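Local coordinates for regulating synaptic membrane exocytosis protein 2 (Rattus norvegicus, PDB 2BWQ) that carries a C2 domain and, as a Rab3-interacting molecule, probably takes part in neurotransmitter release at the synaptic membrane, at residues S4-I9 against P123-L128; L25-L30 against L66-N71; I45-D50 against R87-T92. One frame throughout, in Å; residues are numbered along the deposited sequence. Where two conformers were deposited one is given.

Contact 1: S4-I9 against P123-L128; sequences SGQLSI and PHWYKL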
loop_
_atom_site.group_PDB
_atom_site.type_symbol
_atom_site.label_atom_id
_atom_site.label_comp_id
_atom_site.label_asym_id
_atom_site.label_seq_id
_atom_site.Cartn_x
_atom_site.Cartn_y
_atom_site.Cartn_z
ATOM N N SER A 4 -8.905 -9.659 -8.886
ATOM C CA SER A 4 -8.655 -9.261 -7.496
ATOM C C SER A 4 -8.531 -7.747 -7.342
ATOM O O SER A 4 -8.634 -7.226 -6.229
ATOM C CB SER A 4 -7.396 -9.939 -6.945
ATOM O OG SER A 4 -7.577 -11.348 -6.800
ATOM N N GLY A 5 -8.311 -7.039 -8.441
ATOM C CA GLY A 5 -8.189 -5.581 -8.333
ATOM C C GLY A 5 -6.742 -5.136 -8.234
ATOM O O GLY A 5 -5.768 -5.919 -8.156
ATOM N N GLN A 6 -6.639 -3.820 -8.216
ATOM C CA GLN A 6 -5.301 -3.188 -8.284
ATOM C C GLN A 6 -5.274 -1.980 -7.380
ATOM O O GLN A 6 -6.307 -1.333 -7.160
ATOM C CB GLN A 6 -4.967 -2.767 -9.700
ATOM C CG GLN A 6 -4.992 -3.907 -10.727
ATOM C CD GLN A 6 -4.500 -3.510 -12.079
ATOM O OE1 GLN A 6 -3.652 -2.621 -12.229
ATOM N NE2 GLN A 6 -5.014 -4.197 -13.112
ATOM N N LEU A 7 -4.057 -1.604 -6.982
ATOM C CA LEU A 7 -3.836 -0.476 -6.082
ATOM C C LEU A 7 -2.868 0.528 -6.685
ATOM O O LEU A 7 -1.789 0.123 -7.163
ATOM C CB LEU A 7 -3.216 -0.980 -4.784
ATOM C CG LEU A 7 -3.114 0.089 -3.703
ATOM C CD1 LEU A 7 -4.479 0.695 -3.261
ATOM C CD2 LEU A 7 -2.412 -0.473 -2.480
ATOM N N SER A 8 -3.220 1.811 -6.678
ATOM C CA SER A 8 -2.372 2.868 -7.218
ATOM C C SER A 8 -1.573 3.475 -6.114
ATOM O O SER A 8 -2.106 3.962 -5.128
ATOM C CB SER A 8 -3.242 3.900 -7.886
ATOM O OG SER A 8 -2.427 4.986 -8.343
ATOM N N ILE A 9 -0.234 3.397 -6.266
ATOM C CA ILE A 9 0.724 3.781 -5.201
ATOM C C ILE A 9 1.805 4.628 -5.859
ATOM O O ILE A 9 2.243 4.320 -6.981
ATOM C CB ILE A 9 1.405 2.490 -4.671
ATOM C CG1 ILE A 9 0.374 1.555 -4.037
ATOM C CG2 ILE A 9 2.440 2.846 -3.576
ATOM C CD1 ILE A 9 0.914 0.144 -3.714
ATOM N N PRO A 123 2.608 7.839 -9.852
ATOM C CA PRO A 123 1.687 6.778 -9.520
ATOM C C PRO A 123 1.830 5.585 -10.487
ATOM O O PRO A 123 2.042 5.784 -11.694
ATOM C CB PRO A 123 0.287 7.436 -9.703
ATOM C CG PRO A 123 0.566 8.499 -10.703
ATOM C CD PRO A 123 1.966 8.988 -10.528
ATOM N N HIS A 124 1.734 4.389 -9.883
ATOM C CA HIS A 124 1.709 3.171 -10.667
ATOM C C HIS A 124 0.669 2.233 -10.087
ATOM O O HIS A 124 0.430 2.239 -8.885
ATOM C CB HIS A 124 3.101 2.514 -10.594
ATOM C CG HIS A 124 4.142 3.273 -11.343
ATOM N ND1 HIS A 124 5.188 3.993 -10.813
ATOM C CD2 HIS A 124 4.222 3.423 -12.678
ATOM C CE1 HIS A 124 5.884 4.548 -11.806
ATOM N NE2 HIS A 124 5.296 4.232 -12.932
ATOM N N TRP A 125 0.121 1.387 -10.967
ATOM C CA TRP A 125 -0.842 0.364 -10.540
ATOM C C TRP A 125 -0.129 -0.948 -10.230
ATOM O O TRP A 125 0.806 -1.367 -10.956
ATOM C CB TRP A 125 -1.852 0.093 -11.676
ATOM C CG TRP A 125 -2.853 1.219 -11.859
ATOM C CD1 TRP A 125 -2.891 2.160 -12.865
ATOM C CD2 TRP A 125 -3.950 1.519 -11.003
ATOM N NE1 TRP A 125 -3.968 2.997 -12.690
ATOM C CE2 TRP A 125 -4.623 2.633 -11.539
ATOM C CE3 TRP A 125 -4.453 0.933 -9.842
ATOM C CZ2 TRP A 125 -5.796 3.166 -10.953
ATOM C CZ3 TRP A 125 -5.633 1.469 -9.254
ATOM C CH2 TRP A 125 -6.240 2.587 -9.787
ATOM N N TYR A 126 -0.544 -1.625 -9.156
ATOM C CA TYR A 126 -0.027 -2.923 -8.743
ATOM C C TYR A 126 -1.189 -3.908 -8.570
ATOM O O TYR A 126 -2.172 -3.592 -7.891
ATOM C CB TYR A 126 0.750 -2.790 -7.388
ATOM C CG TYR A 126 1.969 -1.880 -7.474
ATOM C CD1 TYR A 126 1.848 -0.496 -7.348
ATOM C CD2 TYR A 126 3.215 -2.430 -7.701
ATOM C CE1 TYR A 126 2.961 0.319 -7.454
ATOM C CE2 TYR A 126 4.361 -1.602 -7.768
ATOM C CZ TYR A 126 4.205 -0.234 -7.638
ATOM O OH TYR A 126 5.321 0.597 -7.694
ATOM N N LYS A 127 -0.957 -5.122 -9.062
ATOM C CA LYS A 127 -1.991 -6.160 -8.910
ATOM C C LYS A 127 -1.972 -6.696 -7.506
ATOM O O LYS A 127 -0.942 -7.035 -6.965
ATOM C CB LYS A 127 -1.748 -7.262 -9.931
ATOM C CG LYS A 127 -2.249 -6.792 -11.329
ATOM C CD LYS A 127 -2.024 -7.757 -12.479
ATOM C CE LYS A 127 -2.275 -7.021 -13.810
ATOM N NZ LYS A 127 -2.236 -7.947 -15.005
ATOM N N LEU A 128 -3.152 -6.764 -6.894
ATOM C CA LEU A 128 -3.291 -7.427 -5.570
ATOM C C LEU A 128 -3.220 -8.938 -5.704
ATOM O O LEU A 128 -3.745 -9.515 -6.665
ATOM C CB LEU A 128 -4.650 -7.071 -4.982
ATOM C CG LEU A 128 -4.767 -5.629 -4.484
ATOM C CD1 LEU A 128 -6.193 -5.185 -4.405
ATOM C CD2 LEU A 128 -3.993 -5.457 -3.162
HETATM O O HOH W 1 -5.133 -8.424 -9.090
HETATM O O HOH W 2 4.715 3.142 -7.307
#
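The six-membered ring of W125 lies with one face over S8. S8 CB sits 3.6 Å from the centroid of that W125 ring, close to the ring normal, in a CH-pi contact. The backbone of the partner strand runs past the ring edge, where L7 N lies in the ring plane. In W125, chi1 (-73°) sets CG anti to the carbonyl carbon; from there the six-membered ring lies over S8 CB. K28 of the next strand makes a cation-pi contact with the same indole. The Y126 ring takes L7 O at its edge, in plane. I9 CD1 approaches this ring obliquely, 3.8 Å from Y126 CD1. A water also lies in the plane of the Y126 ring; it bonds to Y126 OH and donates to I9 O.

The Q6 amide stands almost perpendicular to the indole, with the planes 87° apart. Q6 OE1 comes 3.3 Å from W125 CB. K127 runs alongside Q6 in the same direction, and Q6 CG is 4.0 Å from K127 CG.

Main-chain bonds pair the two strands. L7 and Y126 exchange two, L7 N to Y126 O and Y126 N to L7 O, both 2.9 Å. I9 and H124 do the same. L128 N closes the end on G5 O at 3.0 Å, and a second water donates to both G5 O and L128 O. L7, I9 and Y126 face the other sheet, toward I110 and I91, whereas Q6, S8, W125 and K127 lie on the outer face. The order 123-127, 6-14, 19-28, 69-76 across this sheet, with first and last strands paired, is consistent with the type I topology of C2 beta sandwiches.

Contact 2: L25-L30 against L66-N71; sequences LGAKDL and LEPKWN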
loop_
_atom_site.group_PDB
_atom_site.type_symbol
_atom_site.label_atom_id
_atom_site.label_comp_id
_atom_site.label_asym_id
_atom_site.label_seq_id
_atom_site.Cartn_x
_atom_site.Cartn_y
_atom_site.Cartn_z
ATOM N N LEU A 25 -3.055 5.953 -3.287
ATOM C CA LEU A 25 -4.041 6.790 -3.955
ATOM C C LEU A 25 -5.397 6.110 -3.761
ATOM O O LEU A 25 -6.192 6.556 -2.992
ATOM C CB LEU A 25 -3.731 6.972 -5.458
ATOM C CG LEU A 25 -2.589 7.962 -5.678
ATOM C CD1 LEU A 25 -1.216 7.337 -5.562
ATOM C CD2 LEU A 25 -2.747 8.608 -7.030
ATOM N N GLY A 26 -5.605 5.012 -4.454
ATOM C CA GLY A 26 -6.914 4.340 -4.540
ATOM C C GLY A 26 -6.765 2.977 -5.105
ATOM O O GLY A 26 -5.651 2.561 -5.446
ATOM N N ALA A 27 -7.874 2.258 -5.172
ATOM C CA ALA A 27 -7.892 0.921 -5.760
ATOM C C ALA A 27 -9.014 0.851 -6.782
ATOM O O ALA A 27 -9.941 1.671 -6.715
ATOM C CB ALA A 27 -8.148 -0.112 -4.654
ATOM N N LYS A 28 -8.856 -0.039 -7.725
ATOM C CA LYS A 28 -9.948 -0.276 -8.678
ATOM C C LYS A 28 -10.160 -1.749 -8.796
ATOM O O LYS A 28 -9.315 -2.595 -8.443
ATOM C CB LYS A 28 -9.580 0.296 -10.044
ATOM C CG LYS A 28 -8.396 -0.364 -10.702
ATOM C CD LYS A 28 -8.109 0.194 -12.100
ATOM C CE LYS A 28 -6.876 -0.428 -12.737
ATOM N NZ LYS A 28 -6.649 0.189 -14.075
ATOM N N ASP A 29 -11.359 -2.034 -9.365
ATOM C CA ASP A 29 -11.772 -3.407 -9.725
ATOM C C ASP A 29 -11.751 -4.391 -8.528
ATOM O O ASP A 29 -11.424 -5.569 -8.677
ATOM C CB ASP A 29 -10.914 -3.944 -10.899
ATOM C CG ASP A 29 -11.025 -3.108 -12.168
ATOM O OD1 ASP A 29 -12.061 -2.415 -12.408
ATOM O OD2 ASP A 29 -10.090 -3.114 -13.013
ATOM N N LEU A 30 -12.048 -3.893 -7.311
ATOM C CA LEU A 30 -12.115 -4.812 -6.136
ATOM C C LEU A 30 -13.255 -5.808 -6.344
ATOM O O LEU A 30 -14.279 -5.423 -6.922
ATOM C CB LEU A 30 -12.341 -4.068 -4.819
ATOM C CG LEU A 30 -11.215 -3.072 -4.426
ATOM C CD1 LEU A 30 -11.401 -2.486 -2.995
ATOM C CD2 LEU A 30 -9.776 -3.729 -4.665
ATOM N N LEU A 66 -16.190 -0.402 -4.325
ATOM C CA LEU A 66 -15.217 -1.255 -5.035
ATOM C C LEU A 66 -14.105 -0.449 -5.697
ATOM O O LEU A 66 -13.212 -1.019 -6.331
ATOM C CB LEU A 66 -15.931 -2.052 -6.134
ATOM C CG LEU A 66 -17.103 -2.857 -5.606
ATOM C CD1 LEU A 66 -17.759 -3.555 -6.806
ATOM C CD2 LEU A 66 -16.723 -3.873 -4.538
ATOM N N GLU A 67 -14.160 0.860 -5.524
ATOM C CA GLU A 67 -13.193 1.767 -6.130
ATOM C C GLU A 67 -12.804 2.868 -5.115
ATOM O O GLU A 67 -13.025 4.049 -5.372
ATOM C CB GLU A 67 -13.819 2.396 -7.395
ATOM C CG GLU A 67 -12.830 3.081 -8.302
ATOM C CD GLU A 67 -13.319 3.076 -9.729
ATOM O OE1 GLU A 67 -14.571 3.083 -9.898
ATOM O OE2 GLU A 67 -12.470 3.054 -10.661
ATOM N N PRO A 68 -12.221 2.482 -3.986
ATOM C CA PRO A 68 -11.916 3.444 -2.904
ATOM C C PRO A 68 -10.849 4.426 -3.326
ATOM O O PRO A 68 -9.911 4.064 -4.050
ATOM C CB PRO A 68 -11.364 2.541 -1.794
ATOM C CG PRO A 68 -10.773 1.363 -2.559
ATOM C CD PRO A 68 -11.812 1.100 -3.619
ATOM N N LYS A 69 -10.942 5.628 -2.812
ATOM C CA LYS A 69 -9.945 6.686 -3.053
ATOM C C LYS A 69 -9.562 7.184 -1.684
ATOM O O LYS A 69 -10.348 7.799 -0.968
ATOM C CB LYS A 69 -10.522 7.820 -3.896
ATOM C CG LYS A 69 -10.893 7.264 -5.234
ATOM C CD LYS A 69 -11.749 8.185 -6.039
ATOM C CE LYS A 69 -11.960 7.564 -7.438
ATOM N NZ LYS A 69 -12.816 6.315 -7.398
ATOM N N TRP A 70 -8.353 6.903 -1.287
ATOM C CA TRP A 70 -7.862 7.382 -0.006
ATOM C C TRP A 70 -7.014 8.628 -0.116
ATOM O O TRP A 70 -7.117 9.508 0.729
ATOM C CB TRP A 70 -7.009 6.285 0.680
ATOM C CG TRP A 70 -7.738 4.984 0.964
ATOM C CD1 TRP A 70 -8.584 4.706 2.039
ATOM C CD2 TRP A 70 -7.660 3.804 0.191
ATOM N NE1 TRP A 70 -9.042 3.408 1.908
ATOM C CE2 TRP A 70 -8.455 2.808 0.813
ATOM C CE3 TRP A 70 -6.983 3.470 -1.007
ATOM C CZ2 TRP A 70 -8.586 1.525 0.276
ATOM C CZ3 TRP A 70 -7.081 2.175 -1.513
ATOM C CH2 TRP A 70 -7.874 1.205 -0.851
ATOM N N ASN A 71 -6.121 8.655 -1.104
ATOM C CA ASN A 71 -5.216 9.815 -1.294
ATOM C C ASN A 71 -4.469 10.214 -0.032
ATOM O O ASN A 71 -4.452 11.386 0.338
ATOM C CB ASN A 71 -5.988 11.008 -1.898
ATOM C CG ASN A 71 -6.661 10.635 -3.174
ATOM O OD1 ASN A 71 -6.017 10.040 -4.011
ATOM N ND2 ASN A 71 -7.973 10.889 -3.272
#
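L25 O accepts two main-chain N-H groups, from W70 and from N71. W70 N is 2.8 Å from L25 O and comes nearly along the C=O axis. N71 N is also 2.8 Å from L25 O, and it lies in the carbonyl plane on a lone pair. Two successive residues thus face one carbonyl, as in a beta bulge. The helical backbone of W70 (phi -99°, psi -43°) fits the first residue of a classic bulge and turns both N-H groups to L25 O.

Beyond this point A27 N donates to P68 O at 2.9 Å. G26 CA passes close to the same oxygen, and a CB on G26 would collide with it. Strands 25-28 and 69-71 are neighbours in one sheet of the C2 sandwich, here at the end where the loops after K28 and before K69 leave it. These two loops correspond to two of the loops that bind calcium in C2 relatives such as synaptotagmin.

The W70 indole lies against G26 and A27. W70 CE3 is 3.6 Å from G26 CA. W70 CZ3 is 4.0 Å from A27 CB. P68 CB lies over one face of the W70 ring, offset toward the rim. An alanine in place of W70 would probably open a gap beside A27 and P68, and leave P41 O without its weak bond from NE1. L30 and P68 reach toward each other tip to tip, with L30 CD1 3.7 Å from P68 CD. L30 N makes a longer bond of 3.3 Å to L66 O.

Contact 3: I45-D50 against R87-T92; sequences IYFLPD and RMLEIT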
loop_
_atom_site.group_PDB
_atom_site.type_symbol
_atom_site.label_atom_id
_atom_site.label_comp_id
_atom_site.label_asym_id
_atom_site.label_seq_id
_atom_site.Cartn_x
_atom_site.Cartn_y
_atom_site.Cartn_z
ATOM N N ILE A 45 0.153 -0.751 5.747
ATOM C CA ILE A 45 1.516 -0.854 5.241
ATOM C C ILE A 45 2.475 -1.066 6.376
ATOM O O ILE A 45 2.418 -0.322 7.382
ATOM C CB ILE A 45 1.923 0.342 4.431
ATOM C CG1 ILE A 45 0.924 0.548 3.284
ATOM C CG2 ILE A 45 3.351 0.132 3.873
ATOM C CD1 ILE A 45 1.256 1.546 2.064
ATOM N N TYR A 46 3.335 -2.057 6.266
ATOM C CA TYR A 46 4.512 -2.224 7.131
ATOM C C TYR A 46 5.745 -2.030 6.300
ATOM O O TYR A 46 5.937 -2.575 5.193
ATOM C CB TYR A 46 4.585 -3.602 7.755
ATOM C CG TYR A 46 3.775 -3.819 8.991
ATOM C CD1 TYR A 46 4.197 -3.293 10.192
ATOM C CD2 TYR A 46 2.589 -4.558 8.978
ATOM C CE1 TYR A 46 3.482 -3.501 11.345
ATOM C CE2 TYR A 46 1.862 -4.763 10.162
ATOM C CZ TYR A 46 2.325 -4.221 11.305
ATOM O OH TYR A 46 1.594 -4.451 12.482
ATOM N N PHE A 47 6.650 -1.201 6.818
ATOM C CA PHE A 47 7.989 -1.036 6.275
ATOM C C PHE A 47 8.863 -1.970 7.066
ATOM O O PHE A 47 9.139 -1.709 8.245
ATOM C CB PHE A 47 8.439 0.434 6.477
ATOM C CG PHE A 47 9.713 0.756 5.861
ATOM C CD1 PHE A 47 9.978 0.401 4.531
ATOM C CD2 PHE A 47 10.665 1.484 6.599
ATOM C CE1 PHE A 47 11.128 0.753 3.929
ATOM C CE2 PHE A 47 11.872 1.856 6.004
ATOM C CZ PHE A 47 12.087 1.480 4.647
ATOM N N LEU A 48 9.240 -3.050 6.439
ATOM C CA LEU A 48 9.962 -4.160 7.154
ATOM C C LEU A 48 11.429 -4.150 6.833
ATOM O O LEU A 48 11.847 -3.638 5.809
ATOM C CB LEU A 48 9.371 -5.484 6.724
ATOM C CG LEU A 48 7.895 -5.629 7.078
ATOM C CD1 LEU A 48 7.368 -6.906 6.491
ATOM C CD2 LEU A 48 7.672 -5.602 8.608
ATOM N N PRO A 49 12.298 -4.692 7.690
ATOM C CA PRO A 49 11.981 -5.262 8.966
ATOM C C PRO A 49 11.681 -4.309 10.077
ATOM O O PRO A 49 11.612 -3.055 9.925
ATOM C CB PRO A 49 13.251 -6.057 9.329
ATOM C CG PRO A 49 14.299 -5.447 8.629
ATOM C CD PRO A 49 13.737 -4.779 7.384
ATOM N N ASP A 50 11.610 -4.985 11.226
ATOM C CA ASP A 50 10.852 -4.587 12.351
ATOM C C ASP A 50 9.390 -4.372 12.032
ATOM O O ASP A 50 8.965 -3.306 11.558
ATOM C CB ASP A 50 11.557 -3.507 13.172
ATOM C CG ASP A 50 12.590 -4.124 14.107
ATOM O OD1 ASP A 50 13.074 -5.253 13.780
ATOM O OD2 ASP A 50 12.961 -3.585 15.185
ATOM N N ARG A 87 15.199 -3.792 2.940
ATOM C CA ARG A 87 13.893 -3.173 3.326
ATOM C C ARG A 87 12.871 -3.521 2.262
ATOM O O ARG A 87 13.201 -3.640 1.058
ATOM C CB ARG A 87 13.967 -1.618 3.370
ATOM C CG ARG A 87 14.963 -1.130 4.401
ATOM C CD ARG A 87 14.444 -1.452 5.763
ATOM N NE ARG A 87 15.157 -0.717 6.788
ATOM C CZ ARG A 87 16.156 -1.258 7.445
ATOM N NH1 ARG A 87 16.532 -2.522 7.177
ATOM N NH2 ARG A 87 16.802 -0.553 8.373
ATOM N N MET A 88 11.638 -3.671 2.718
ATOM C CA MET A 88 10.511 -3.899 1.824
ATOM C C MET A 88 9.248 -3.324 2.386
ATOM O O MET A 88 9.119 -3.161 3.605
ATOM C CB MET A 88 10.301 -5.388 1.534
ATOM C CG MET A 88 9.905 -6.186 2.718
ATOM S SD MET A 88 10.140 -7.940 2.333
ATOM C CE MET A 88 9.439 -8.660 3.854
ATOM N N LEU A 89 8.327 -2.981 1.510
ATOM C CA LEU A 89 7.016 -2.517 1.923
ATOM C C LEU A 89 5.999 -3.604 1.756
ATOM O O LEU A 89 5.814 -4.128 0.654
ATOM C CB LEU A 89 6.582 -1.327 1.022
ATOM C CG LEU A 89 7.381 -0.054 1.232
ATOM C CD1 LEU A 89 7.098 0.894 0.040
ATOM C CD2 LEU A 89 6.972 0.671 2.510
ATOM N N GLU A 90 5.375 -4.017 2.863
ATOM C CA GLU A 90 4.287 -5.003 2.827
ATOM C C GLU A 90 2.971 -4.254 2.866
ATOM O O GLU A 90 2.609 -3.615 3.855
ATOM C CB GLU A 90 4.413 -5.942 4.045
ATOM C CG GLU A 90 3.273 -6.961 4.123
ATOM C CD GLU A 90 3.070 -7.400 5.549
ATOM O OE1 GLU A 90 3.823 -8.244 5.991
ATOM O OE2 GLU A 90 2.089 -6.939 6.190
ATOM N N ILE A 91 2.290 -4.272 1.737
ATOM C CA ILE A 91 1.050 -3.506 1.519
ATOM C C ILE A 91 -0.099 -4.474 1.403
ATOM O O ILE A 91 -0.083 -5.336 0.546
ATOM C CB ILE A 91 1.200 -2.653 0.238
ATOM C CG1 ILE A 91 2.412 -1.728 0.420
ATOM C CG2 ILE A 91 -0.112 -1.878 -0.036
ATOM C CD1 ILE A 91 2.915 -1.131 -0.982
ATOM N N THR A 92 -1.055 -4.383 2.313
ATOM C CA THR A 92 -2.189 -5.320 2.338
ATOM C C THR A 92 -3.475 -4.566 2.319
ATOM O O THR A 92 -3.606 -3.496 2.927
ATOM C CB THR A 92 -2.110 -6.293 3.549
ATOM O OG1 THR A 92 -2.015 -5.550 4.775
ATOM C CG2 THR A 92 -0.896 -7.199 3.392
#
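F47 and R87 meet at one end of the contact. F47 chi1 (-174°) sets CG anti to the backbone N. The R87 chain bends at its second torsion (chi2 -68°), which places R87 CD near P49 CD and 3.4 Å from L48 O. F47 CE1 lies 3.7 Å from R87 CB, an oblique approach to the ring. The guanidinium passes on toward P49. F47 CE2 lies at the guanidinium edge, near its plane; ring and guanidinium planes are 76° apart. These residues sit at one end of two antiparallel strands, 45-48 and 88-92, which form the middle of one sheet of the C2 beta sandwich.

R87 also leans on P49, which follows a cis peptide bond. R87 NH1 is 3.6 Å from P49 CD, and the two side chains cross at about a right angle. R87 NH2 has a long, weak ion pair with E83.

The inner face carries I45, F47, L89 and I91. L89 CD2 bridges F47 and I45, reaching 3.6 Å from F47 CD1. I45 and I91 lie side by side, pointing the same way, with I45 CD1 3.8 Å from I91 CG1. Y76 and F74 of strand 69-76 cover I45, and L7 and I9 of strand 6-14 cover I91.

Y46, L48, M88 and E90 lie on the outer face. The E90 carboxylate comes up at the edge of the Y46 ring, with E90 OE2 3.7 Å from Y46 CD2. L48 CD1 touches both M88 CE and E90 OE1.

Four main-chain bonds pair the strands. Y46 and E90 exchange two of them. L48 and M88 exchange the others: L48 N reaches M88 O at 2.8 Å, whereas M88 N meets L48 O at 3.1 Å.

In the fold
Contacts 1 and 2 belong to the same four-stranded sheet, with centres about 9 Å apart. They share a boundary where strands 6-14 and 19-28 pair: S8 N lies 2.8 Å from G26 O, and S8 O 2.9 Å from L25 N, both probable hydrogen bonds. Contact 3 lies in the facing sheet, with its centre about 16 Å from that of contact 1. The two meet across the core, I9 CD1 being 3.6 Å from I91 CD1. Contacts 2 and 3 do not touch; their centres are about 20 Å apart and their nearest atoms about 7 Å. Along the chain both are nested within contact 1, and their own segments alternate.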